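Local coordinates for protein Sfrice_029225 (Spodoptera frugiperda, PDB 6I50) that probably acts as a cytokine of the tumour necrosis factor family, assembling as a trimer and binding a receptor of the corresponding family, at residues 3-9 against 153-159; 68-74 against 123-129; 83-89 against 103-109. All blocks are in the same frame, centred on the assembly; numbering follows the deposited sequence.

Overall arrangement
Near the N terminus, residues 3-9 already pair with residues 153-159 close to the end of the fold, so contact 1 closes a loop of 143 residues that encloses the other two. Within it, contact 2 joins 68-74 to 123-129, and inside that span contact 3 completes the hairpin of strands 84-92 and 100-108; the three are concentric and none cross. Contacts 1 and 2, with centres 10 Å apart, belong to one sheet, in which strands 144-161 and 68-80 are neighbours. Contact 3 belongs to the other sheet, and Trp-87 and Leu-89 pack from it onto Val-74 and Val-72 of contact 2.

Contact 1: 3-9 against 153-159; sequences FIAAHFH and SFIGLVK
The His-7 ring crosses Phe-154 obliquely, its CE1 lying 3.5 Å from Phe-154 CB, and the two ring planes meet at 37°. With CG anti to the backbone N (chi1 -180°), the imidazole hangs over the strand beside Gly-156, where a side chain would come very near ND1. Farther along this face, Val-158 CG2 sits 3.9 Å from Ala-5 CB, while its CG1 branch meets Phe-3 CE1; the Ala-5 methyl also lies over one face of the Phe-3 ring, toward its rim. On the other face Phe-8 CB packs on Ile-155 CG2 at 4.2 Å. Where segment 3-9 begins, Ile-4 and Lys-159 run side by side, joined by the bond from Lys-159 N to Ile-4 O (2.9 Å), and a water links Ile-4 N to Lys-159 O. Paired amides of Ala-6 with Leu-157 and of Phe-8 with Ile-155 fix the register.

In the second shell, Tyr-73 OH is hydrogen-bonded to His-7 ND1 and Asp-162 forms a salt bridge with Lys-159 NZ. A leucine in place of His-7 would probably leave Tyr-73 OH without this imidazole partner and Phe-154 CB without its flat neighbour. Ala-124 and Ala-125 of the second subunit pack on Phe-154 and His-7, so this antiparallel strand pair belongs to the sheet that faces the trimer interface in the TNF jelly-roll fold.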
loop_
_atom_site.group_PDB
_atom_site.type_symbol
_atom_site.label_atom_id
_atom_site.label_comp_id
_atom_site.label_asym_id
_atom_site.label_seq_id
_atom_site.Cartn_x
_atom_site.Cartn_y
_atom_site.Cartn_z
ATOM N N PHE A 3 2.660 19.581 -9.495
ATOM C CA PHE A 3 2.181 18.366 -8.840
ATOM C C PHE A 3 1.496 17.532 -9.917
ATOM O O PHE A 3 0.297 17.659 -10.162
ATOM C CB PHE A 3 1.237 18.716 -7.694
ATOM C CG PHE A 3 0.788 17.532 -6.880
ATOM C CD1 PHE A 3 1.695 16.574 -6.456
ATOM C CD2 PHE A 3 -0.537 17.407 -6.497
ATOM C CE1 PHE A 3 1.283 15.501 -5.683
ATOM C CE2 PHE A 3 -0.960 16.337 -5.730
ATOM C CZ PHE A 3 -0.049 15.384 -5.319
ATOM N N ILE A 4 2.278 16.687 -10.587
ATOM C CA ILE A 4 1.775 15.866 -11.693
ATOM C C ILE A 4 1.207 14.597 -11.061
ATOM O O ILE A 4 1.902 13.597 -10.886
ATOM C CB ILE A 4 2.861 15.587 -12.728
ATOM C CG1 ILE A 4 3.403 16.919 -13.264
ATOM C CG2 ILE A 4 2.323 14.725 -13.869
ATOM C CD1 ILE A 4 4.426 16.771 -14.352
ATOM N N ALA A 5 -0.078 14.643 -10.711
ATOM C CA ALA A 5 -0.676 13.613 -9.876
ATOM C C ALA A 5 -2.186 13.651 -10.049
ATOM O O ALA A 5 -2.755 14.692 -10.378
ATOM C CB ALA A 5 -0.310 13.811 -8.401
ATOM N N ALA A 6 -2.823 12.512 -9.806
ATOM C CA ALA A 6 -4.271 12.409 -9.919
ATOM C C ALA A 6 -4.749 11.210 -9.110
ATOM O O ALA A 6 -4.032 10.218 -8.955
ATOM C CB ALA A 6 -4.714 12.280 -11.384
ATOM N N HIS A 7 -5.973 11.320 -8.596
ATOM C CA HIS A 7 -6.627 10.239 -7.876
ATOM C C HIS A 7 -8.026 10.074 -8.446
ATOM O O HIS A 7 -8.766 11.053 -8.554
ATOM C CB HIS A 7 -6.705 10.529 -6.373
ATOM C CG HIS A 7 -7.362 9.440 -5.584
ATOM N ND1 HIS A 7 -6.667 8.357 -5.088
ATOM C CD2 HIS A 7 -8.652 9.263 -5.208
ATOM C CE1 HIS A 7 -7.499 7.568 -4.429
ATOM N NE2 HIS A 7 -8.707 8.097 -4.484
ATOM N N PHE A 8 -8.370 8.852 -8.840
ATOM C CA PHE A 8 -9.687 8.537 -9.383
ATOM C C PHE A 8 -10.309 7.456 -8.515
ATOM O O PHE A 8 -9.650 6.460 -8.198
ATOM C CB PHE A 8 -9.585 8.061 -10.835
ATOM C CG PHE A 8 -8.756 8.959 -11.699
ATOM C CD1 PHE A 8 -9.318 10.086 -12.275
ATOM C CD2 PHE A 8 -7.408 8.696 -11.909
ATOM C CE1 PHE A 8 -8.558 10.931 -13.068
ATOM C CE2 PHE A 8 -6.641 9.532 -12.705
ATOM C CZ PHE A 8 -7.220 10.657 -13.277
ATOM N N HIS A 9 -11.570 7.634 -8.133
ATOM C CA HIS A 9 -12.183 6.673 -7.228
ATOM C C HIS A 9 -13.528 6.207 -7.771
ATOM O O HIS A 9 -14.092 6.794 -8.700
ATOM C CB HIS A 9 -12.329 7.238 -5.796
ATOM C CG HIS A 9 -13.070 8.538 -5.709
ATOM N ND1 HIS A 9 -12.748 9.507 -4.782
ATOM C CD2 HIS A 9 -14.134 9.015 -6.397
ATOM C CE1 HIS A 9 -13.568 10.534 -4.916
ATOM N NE2 HIS A 9 -14.421 10.260 -5.888
ATOM N N SER A 153 -12.771 1.701 -3.655
ATOM C CA SER A 153 -12.062 1.327 -4.875
ATOM C C SER A 153 -11.523 2.576 -5.555
ATOM O O SER A 153 -12.229 3.585 -5.645
ATOM C CB SER A 153 -12.975 0.557 -5.846
ATOM O OG SER A 153 -13.423 -0.664 -5.270
ATOM N N PHE A 154 -10.275 2.515 -6.029
ATOM C CA PHE A 154 -9.649 3.714 -6.578
ATOM C C PHE A 154 -8.360 3.352 -7.307
ATOM O O PHE A 154 -7.820 2.253 -7.157
ATOM C CB PHE A 154 -9.360 4.742 -5.477
ATOM C CG PHE A 154 -8.733 4.150 -4.237
ATOM C CD1 PHE A 154 -7.368 3.910 -4.177
ATOM C CD2 PHE A 154 -9.509 3.851 -3.127
ATOM C CE1 PHE A 154 -6.792 3.368 -3.041
ATOM C CE2 PHE A 154 -8.937 3.311 -1.987
ATOM C CZ PHE A 154 -7.573 3.078 -1.941
ATOM N N ILE A 155 -7.863 4.313 -8.085
ATOM C CA ILE A 155 -6.559 4.229 -8.739
ATOM C C ILE A 155 -5.965 5.631 -8.758
ATOM O O ILE A 155 -6.654 6.603 -9.077
ATOM C CB ILE A 155 -6.646 3.644 -10.168
ATOM C CG1 ILE A 155 -5.291 3.745 -10.879
ATOM C CG2 ILE A 155 -7.729 4.335 -10.997
ATOM C CD1 ILE A 155 -5.227 2.976 -12.190
ATOM N N GLY A 156 -4.706 5.746 -8.346
ATOM C CA GLY A 156 -4.063 7.039 -8.272
ATOM C C GLY A 156 -2.602 6.921 -8.643
ATOM O O GLY A 156 -2.021 5.829 -8.648
ATOM N N LEU A 157 -2.016 8.064 -8.984
ATOM C CA LEU A 157 -0.611 8.085 -9.347
ATOM C C LEU A 157 -0.039 9.463 -9.079
ATOM O O LEU A 157 -0.722 10.482 -9.228
ATOM C CB LEU A 157 -0.351 7.704 -10.814
ATOM C CG LEU A 157 -1.346 7.673 -11.981
ATOM C CD1 LEU A 157 -2.380 8.782 -11.962
ATOM C CD2 LEU A 157 -0.555 7.716 -13.282
ATOM N N VAL A 158 1.237 9.470 -8.700
ATOM C CA VAL A 158 1.973 10.677 -8.362
ATOM C C VAL A 158 3.323 10.585 -9.051
ATOM O O VAL A 158 4.087 9.650 -8.793
ATOM C CB VAL A 158 2.158 10.836 -6.840
ATOM C CG1 VAL A 158 2.931 12.117 -6.534
ATOM C CG2 VAL A 158 0.818 10.812 -6.105
ATOM N N LYS A 159 3.634 11.556 -9.902
ATOM C CA LYS A 159 4.961 11.563 -10.503
ATOM C C LYS A 159 6.005 11.918 -9.450
ATOM O O LYS A 159 5.872 12.918 -8.737
ATOM C CB LYS A 159 5.030 12.540 -11.670
ATOM C CG LYS A 159 6.339 12.431 -12.438
ATOM C CD LYS A 159 6.414 13.443 -13.558
ATOM C CE LYS A 159 7.809 13.466 -14.146
ATOM N NZ LYS A 159 8.305 14.852 -14.300
HETATM O O HOH W 1 4.912 15.625 -9.433
#

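Contact 2: 68-74 against 123-129; sequences GVYLVYV and SAAALFL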
loop_
_atom_site.group_PDB
_atom_site.type_symbol
_atom_site.label_atom_id
_atom_site.label_comp_id
_atom_site.label_asym_id
_atom_site.label_seq_id
_atom_site.Cartn_x
_atom_site.Cartn_y
_atom_site.Cartn_z
ATOM N N GLY A 68 7.919 9.651 -16.720
ATOM C CA GLY A 68 8.682 9.679 -15.487
ATOM C C GLY A 68 8.424 8.441 -14.659
ATOM O O GLY A 68 7.739 7.505 -15.083
ATOM N N VAL A 69 9.007 8.447 -13.465
ATOM C CA VAL A 69 8.751 7.399 -12.482
ATOM C C VAL A 69 7.631 7.883 -11.577
ATOM O O VAL A 69 7.733 8.959 -10.976
ATOM C CB VAL A 69 10.012 7.054 -11.676
ATOM C CG1 VAL A 69 9.686 6.048 -10.578
ATOM C CG2 VAL A 69 11.077 6.496 -12.598
ATOM N N TYR A 70 6.558 7.099 -11.507
ATOM C CA TYR A 70 5.366 7.419 -10.737
ATOM C C TYR A 70 5.176 6.403 -9.625
ATOM O O TYR A 70 5.416 5.211 -9.816
ATOM C CB TYR A 70 4.089 7.360 -11.586
ATOM C CG TYR A 70 3.894 8.452 -12.601
ATOM C CD1 TYR A 70 4.672 8.510 -13.750
ATOM C CD2 TYR A 70 2.901 9.399 -12.431
ATOM C CE1 TYR A 70 4.475 9.489 -14.696
ATOM C CE2 TYR A 70 2.693 10.385 -13.366
ATOM C CZ TYR A 70 3.482 10.434 -14.494
ATOM O OH TYR A 70 3.264 11.424 -15.418
ATOM N N LEU A 71 4.678 6.870 -8.484
ATOM C CA LEU A 71 4.056 5.971 -7.527
ATOM C C LEU A 71 2.629 5.731 -7.999
ATOM O O LEU A 71 1.852 6.678 -8.131
ATOM C CB LEU A 71 4.074 6.567 -6.122
ATOM C CG LEU A 71 3.323 5.779 -5.038
ATOM C CD1 LEU A 71 4.057 4.478 -4.713
ATOM C CD2 LEU A 71 3.158 6.629 -3.783
ATOM N N VAL A 72 2.298 4.480 -8.297
ATOM C CA VAL A 72 0.975 4.102 -8.787
ATOM C C VAL A 72 0.357 3.182 -7.746
ATOM O O VAL A 72 1.024 2.263 -7.264
ATOM C CB VAL A 72 1.055 3.397 -10.156
ATOM C CG1 VAL A 72 -0.335 3.018 -10.647
ATOM C CG2 VAL A 72 1.763 4.289 -11.178
ATOM N N TYR A 73 -0.903 3.422 -7.392
ATOM C CA TYR A 73 -1.567 2.562 -6.422
ATOM C C TYR A 73 -2.985 2.267 -6.895
ATOM O O TYR A 73 -3.621 3.089 -7.563
ATOM C CB TYR A 73 -1.572 3.189 -5.013
ATOM C CG TYR A 73 -2.222 4.552 -4.947
ATOM C CD1 TYR A 73 -3.604 4.674 -4.799
ATOM C CD2 TYR A 73 -1.460 5.715 -5.035
ATOM C CE1 TYR A 73 -4.209 5.920 -4.759
ATOM C CE2 TYR A 73 -2.058 6.970 -4.984
ATOM C CZ TYR A 73 -3.433 7.061 -4.845
ATOM O OH TYR A 73 -4.027 8.298 -4.801
ATOM N N VAL A 74 -3.459 1.069 -6.567
ATOM C CA VAL A 74 -4.771 0.592 -6.987
ATOM C C VAL A 74 -5.398 -0.181 -5.839
ATOM O O VAL A 74 -4.728 -0.987 -5.182
ATOM C CB VAL A 74 -4.676 -0.312 -8.236
ATOM C CG1 VAL A 74 -6.030 -0.931 -8.561
ATOM C CG2 VAL A 74 -4.123 0.452 -9.437
ATOM N N SER A 123 -2.497 -2.754 -4.133
ATOM C CA SER A 123 -1.071 -2.837 -4.433
ATOM C C SER A 123 -0.582 -1.485 -4.930
ATOM O O SER A 123 -1.367 -0.638 -5.367
ATOM C CB SER A 123 -0.753 -3.933 -5.462
ATOM O OG SER A 123 0.647 -4.212 -5.478
ATOM N N ALA A 124 0.734 -1.296 -4.859
ATOM C CA ALA A 124 1.347 -0.040 -5.267
ATOM C C ALA A 124 2.810 -0.292 -5.583
ATOM O O ALA A 124 3.408 -1.249 -5.088
ATOM C CB ALA A 124 1.208 1.033 -4.177
ATOM N N ALA A 125 3.379 0.574 -6.421
ATOM C CA ALA A 125 4.799 0.467 -6.746
ATOM C C ALA A 125 5.248 1.727 -7.468
ATOM O O ALA A 125 4.433 2.475 -8.013
ATOM C CB ALA A 125 5.094 -0.762 -7.613
ATOM N N ALA A 126 6.566 1.943 -7.470
ATOM C CA ALA A 126 7.184 2.988 -8.285
ATOM C C ALA A 126 7.416 2.436 -9.688
ATOM O O ALA A 126 8.225 1.523 -9.873
ATOM C CB ALA A 126 8.497 3.455 -7.662
ATOM N N LEU A 127 6.706 2.982 -10.676
ATOM C CA LEU A 127 6.662 2.432 -12.026
ATOM C C LEU A 127 7.095 3.482 -13.040
ATOM O O LEU A 127 6.762 4.662 -12.905
ATOM C CB LEU A 127 5.246 1.953 -12.370
ATOM C CG LEU A 127 4.672 0.824 -11.512
ATOM C CD1 LEU A 127 3.179 0.671 -11.793
ATOM C CD2 LEU A 127 5.426 -0.481 -11.759
ATOM N N PHE A 128 7.844 3.061 -14.054
ATOM C CA PHE A 128 8.167 3.967 -15.142
ATOM C C PHE A 128 6.989 4.021 -16.103
ATOM O O PHE A 128 6.534 2.986 -16.595
ATOM C CB PHE A 128 9.427 3.526 -15.883
ATOM C CG PHE A 128 9.690 4.333 -17.114
ATOM C CD1 PHE A 128 10.313 5.572 -17.026
ATOM C CD2 PHE A 128 9.265 3.882 -18.358
ATOM C CE1 PHE A 128 10.527 6.335 -18.159
ATOM C CE2 PHE A 128 9.483 4.638 -19.492
ATOM C CZ PHE A 128 10.112 5.863 -19.394
ATOM N N LEU A 129 6.504 5.230 -16.375
ATOM C CA LEU A 129 5.400 5.439 -17.303
ATOM C C LEU A 129 5.807 6.464 -18.349
ATOM O O LEU A 129 6.518 7.426 -18.041
ATOM C CB LEU A 129 4.139 5.918 -16.578
ATOM C CG LEU A 129 3.650 5.022 -15.434
ATOM C CD1 LEU A 129 2.492 5.674 -14.702
ATOM C CD2 LEU A 129 3.240 3.655 -15.957
#
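Tyr-70 and Leu-129 cross at about a right angle, with Leu-129 CD1 3.7 Å from Tyr-70 CD1 and Leu-129 CB also close to that side of the ring. Both residues have CG anti to their own carbonyl carbon (chi1 -71° and -55°), which brings the phenol and the isobutyl group together diagonally across the strands. Next to them Val-72 is met by two leucines: Leu-127 crosses it at about a right angle, CD1 lying 3.8 Å from Val-72 CB, whereas Leu-129 approaches tip to tip, CD1 to Val-72 CG2 at 3.9 Å. Tyr-70, Val-72, Leu-127 and Leu-129 thus form an apolar cluster on this face. The reverse face is built of smaller contacts, Tyr-73 CB against Ala-124 CB at 3.6 Å and Val-69 CG1 against Ala-126 CB at 4.1 Å.

Eight backbone hydrogen bonds tie the strands into an antiparallel ladder, the shortest from Leu-127 N to Tyr-70 O (2.7 Å). Tyr-70 OH is held by His-66 O.

Strand 144-161 pairs with the other edge of 68-74, while strands 84-92 and 100-108 cover the face of Val-72, Leu-127 and Leu-129, Leu-89 meeting Val-72 and Leu-102 meeting Leu-127 and Leu-129. On the face of Leu-71, Tyr-73 and Ala-126, Leu-71 packs on Leu-71 of the second subunit; at the edge of strand 117-129 turned from 68-74, Ala-126 N is hydrogen-bonded to Tyr-73 OH of the third subunit.

Contact 3: 83-89 against 103-109; sequences DTISWVL and LQCAQSS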
loop_
_atom_site.group_PDB
_atom_site.type_symbol
_atom_site.label_atom_id
_atom_site.label_comp_id
_atom_site.label_asym_id
_atom_site.label_seq_id
_atom_site.Cartn_x
_atom_site.Cartn_y
_atom_site.Cartn_z
ATOM N N ASP A 83 -13.837 -17.978 -4.890
ATOM C CA ASP A 83 -12.756 -18.264 -3.952
ATOM C C ASP A 83 -11.562 -17.350 -4.177
ATOM O O ASP A 83 -10.882 -16.980 -3.213
ATOM C CB ASP A 83 -12.319 -19.725 -4.070
ATOM C CG ASP A 83 -13.276 -20.683 -3.383
ATOM O OD1 ASP A 83 -14.137 -20.219 -2.605
ATOM O OD2 ASP A 83 -13.164 -21.904 -3.622
ATOM N N THR A 84 -11.294 -16.973 -5.428
ATOM C CA THR A 84 -10.150 -16.140 -5.771
ATOM C C THR A 84 -10.619 -14.877 -6.473
ATOM O O THR A 84 -11.433 -14.940 -7.401
ATOM C CB THR A 84 -9.171 -16.896 -6.672
ATOM O OG1 THR A 84 -8.697 -18.067 -5.991
ATOM C CG2 THR A 84 -7.995 -16.012 -7.049
ATOM N N ILE A 85 -10.111 -13.735 -6.019
ATOM C CA ILE A 85 -10.303 -12.458 -6.689
ATOM C C ILE A 85 -8.922 -11.879 -6.957
ATOM O O ILE A 85 -8.019 -11.987 -6.117
ATOM C CB ILE A 85 -11.180 -11.495 -5.861
ATOM C CG1 ILE A 85 -10.721 -11.439 -4.402
ATOM C CG2 ILE A 85 -12.637 -11.941 -5.902
ATOM C CD1 ILE A 85 -9.824 -10.268 -4.082
ATOM N N SER A 86 -8.745 -11.305 -8.143
ATOM C CA SER A 86 -7.434 -10.808 -8.530
ATOM C C SER A 86 -7.611 -9.783 -9.637
ATOM O O SER A 86 -8.495 -9.926 -10.489
ATOM C CB SER A 86 -6.525 -11.959 -8.984
ATOM O OG SER A 86 -5.257 -11.490 -9.417
ATOM N N TRP A 87 -6.780 -8.746 -9.610
ATOM C CA TRP A 87 -6.755 -7.760 -10.681
ATOM C C TRP A 87 -5.340 -7.589 -11.218
ATOM O O TRP A 87 -4.346 -7.922 -10.557
ATOM C CB TRP A 87 -7.321 -6.395 -10.233
ATOM C CG TRP A 87 -6.650 -5.729 -9.058
ATOM C CD1 TRP A 87 -7.136 -5.640 -7.785
ATOM C CD2 TRP A 87 -5.410 -5.006 -9.066
ATOM N NE1 TRP A 87 -6.269 -4.918 -6.991
ATOM C CE2 TRP A 87 -5.199 -4.522 -7.753
ATOM C CE3 TRP A 87 -4.455 -4.729 -10.049
ATOM C CZ2 TRP A 87 -4.069 -3.785 -7.401
ATOM C CZ3 TRP A 87 -3.332 -3.998 -9.697
ATOM C CH2 TRP A 87 -3.147 -3.538 -8.382
ATOM N N VAL A 88 -5.271 -7.065 -12.444
ATOM C CA VAL A 88 -4.015 -6.724 -13.103
ATOM C C VAL A 88 -4.103 -5.291 -13.607
ATOM O O VAL A 88 -5.170 -4.830 -14.026
ATOM C CB VAL A 88 -3.680 -7.683 -14.267
ATOM C CG1 VAL A 88 -3.177 -9.016 -13.721
ATOM C CG2 VAL A 88 -4.888 -7.884 -15.156
ATOM N N LEU A 89 -2.976 -4.586 -13.555
ATOM C CA LEU A 89 -2.862 -3.242 -14.099
ATOM C C LEU A 89 -2.233 -3.354 -15.483
ATOM O O LEU A 89 -1.088 -3.789 -15.602
ATOM C CB LEU A 89 -2.006 -2.370 -13.177
ATOM C CG LEU A 89 -1.779 -0.943 -13.671
ATOM C CD1 LEU A 89 -3.093 -0.174 -13.695
ATOM C CD2 LEU A 89 -0.751 -0.213 -12.819
ATOM N N LEU A 103 1.367 -4.609 -12.619
ATOM C CA LEU A 103 1.058 -4.844 -11.216
ATOM C C LEU A 103 -0.062 -5.867 -11.135
ATOM O O LEU A 103 -0.944 -5.902 -11.995
ATOM C CB LEU A 103 0.641 -3.535 -10.534
ATOM C CG LEU A 103 0.929 -3.222 -9.079
ATOM C CD1 LEU A 103 2.401 -3.441 -8.760
ATOM C CD2 LEU A 103 0.529 -1.770 -8.831
ATOM N N GLN A 104 -0.024 -6.702 -10.098
ATOM C CA GLN A 104 -1.079 -7.682 -9.886
ATOM C C GLN A 104 -1.316 -7.857 -8.394
ATOM O O GLN A 104 -0.377 -7.798 -7.595
ATOM C CB GLN A 104 -0.736 -9.033 -10.520
ATOM C CG GLN A 104 -1.860 -10.064 -10.410
ATOM C CD GLN A 104 -1.649 -11.263 -11.311
ATOM O OE1 GLN A 104 -0.667 -11.336 -12.044
ATOM N NE2 GLN A 104 -2.576 -12.209 -11.261
ATOM N N CYS A 105 -2.582 -8.064 -8.035
ATOM C CA CYS A 105 -3.020 -8.305 -6.668
ATOM C C CYS A 105 -3.909 -9.539 -6.664
ATOM O O CYS A 105 -4.646 -9.783 -7.622
ATOM C CB CYS A 105 -3.787 -7.091 -6.119
ATOM S SG CYS A 105 -4.227 -7.143 -4.376
ATOM N N ALA A 106 -3.837 -10.329 -5.589
ATOM C CA ALA A 106 -4.682 -11.515 -5.514
ATOM C C ALA A 106 -5.047 -11.802 -4.066
ATOM O O ALA A 106 -4.258 -11.565 -3.150
ATOM C CB ALA A 106 -3.998 -12.738 -6.139
ATOM N N GLN A 107 -6.261 -12.304 -3.868
ATOM C CA GLN A 107 -6.709 -12.793 -2.571
ATOM C C GLN A 107 -7.519 -14.057 -2.801
ATOM O O GLN A 107 -8.284 -14.136 -3.765
ATOM C CB GLN A 107 -7.550 -11.743 -1.835
ATOM C CG GLN A 107 -7.630 -11.909 -0.318
ATOM C CD GLN A 107 -8.656 -12.940 0.124
ATOM O OE1 GLN A 107 -8.597 -13.450 1.246
ATOM N NE2 GLN A 107 -9.608 -13.245 -0.754
ATOM N N SER A 108 -7.362 -15.045 -1.920
ATOM C CA SER A 108 -7.985 -16.339 -2.161
ATOM C C SER A 108 -8.233 -17.071 -0.853
ATOM O O SER A 108 -7.392 -17.062 0.050
ATOM C CB SER A 108 -7.119 -17.211 -3.082
ATOM O OG SER A 108 -7.809 -18.394 -3.477
ATOM N N SER A 109 -9.398 -17.702 -0.764
ATOM C CA SER A 109 -9.703 -18.600 0.337
ATOM C C SER A 109 -10.744 -19.590 -0.153
ATOM O O SER A 109 -11.546 -19.275 -1.035
ATOM C CB SER A 109 -10.214 -17.844 1.568
ATOM O OG SER A 109 -11.482 -17.269 1.305
#
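Strands 84-89 and 103-108 run antiparallel at 175°, their axes 4.7 Å apart, with paired backbone bonds between Ile-85 and Gln-107 and between Trp-87 and Cys-105. Cys-105 CB rests over one face of the Trp-87 indole in a CH-pi contact, 3.6 Å from the centroid of the five-membered ring, and the sulfur stands more obliquely to it. The indole reaches this position because Trp-87 CG lies between its backbone N and carbonyl carbon (chi1 58°), which folds the ring across the neighbouring strand. Trp-87 and Leu-103 then lie side by side, pointing the same way, with CZ3 4.1 Å from Leu-103 CB. Outside the pair, Trp-87 NE1 is hydrogen-bonded to Cys-121 O, and Cys-121 is also the disulfide partner of Cys-105, so the indole and the disulfide together join this hairpin to strand 117-129.

The two strands form a beta hairpin in one sheet of the TNF jelly-roll sandwich, and the Trp-87 side packs on Val-74, Ile-76 and Tyr-78 of the other sheet.

The opposite face carries hydroxyls. Ser-86 OG donates to Cys-105 O at 2.6 Å, while Trp-87 N reaches the same oxygen at 3.1 Å from the other face of its plane, so one carbonyl is gripped twice. Gln-104 extends alongside Val-88, CD 3.6 Å from Val-88 CG1, and its NE2 gives a weak bond to Ser-86 OG. Where strand 84-92 begins and strand 100-108 ends, Thr-84 OG1 and Ser-108 OG share a hydrogen bond of 2.7 Å. Asn-119 and Ser-120 of the third subunit bond to the backbone N of Ser-108 and Ala-106.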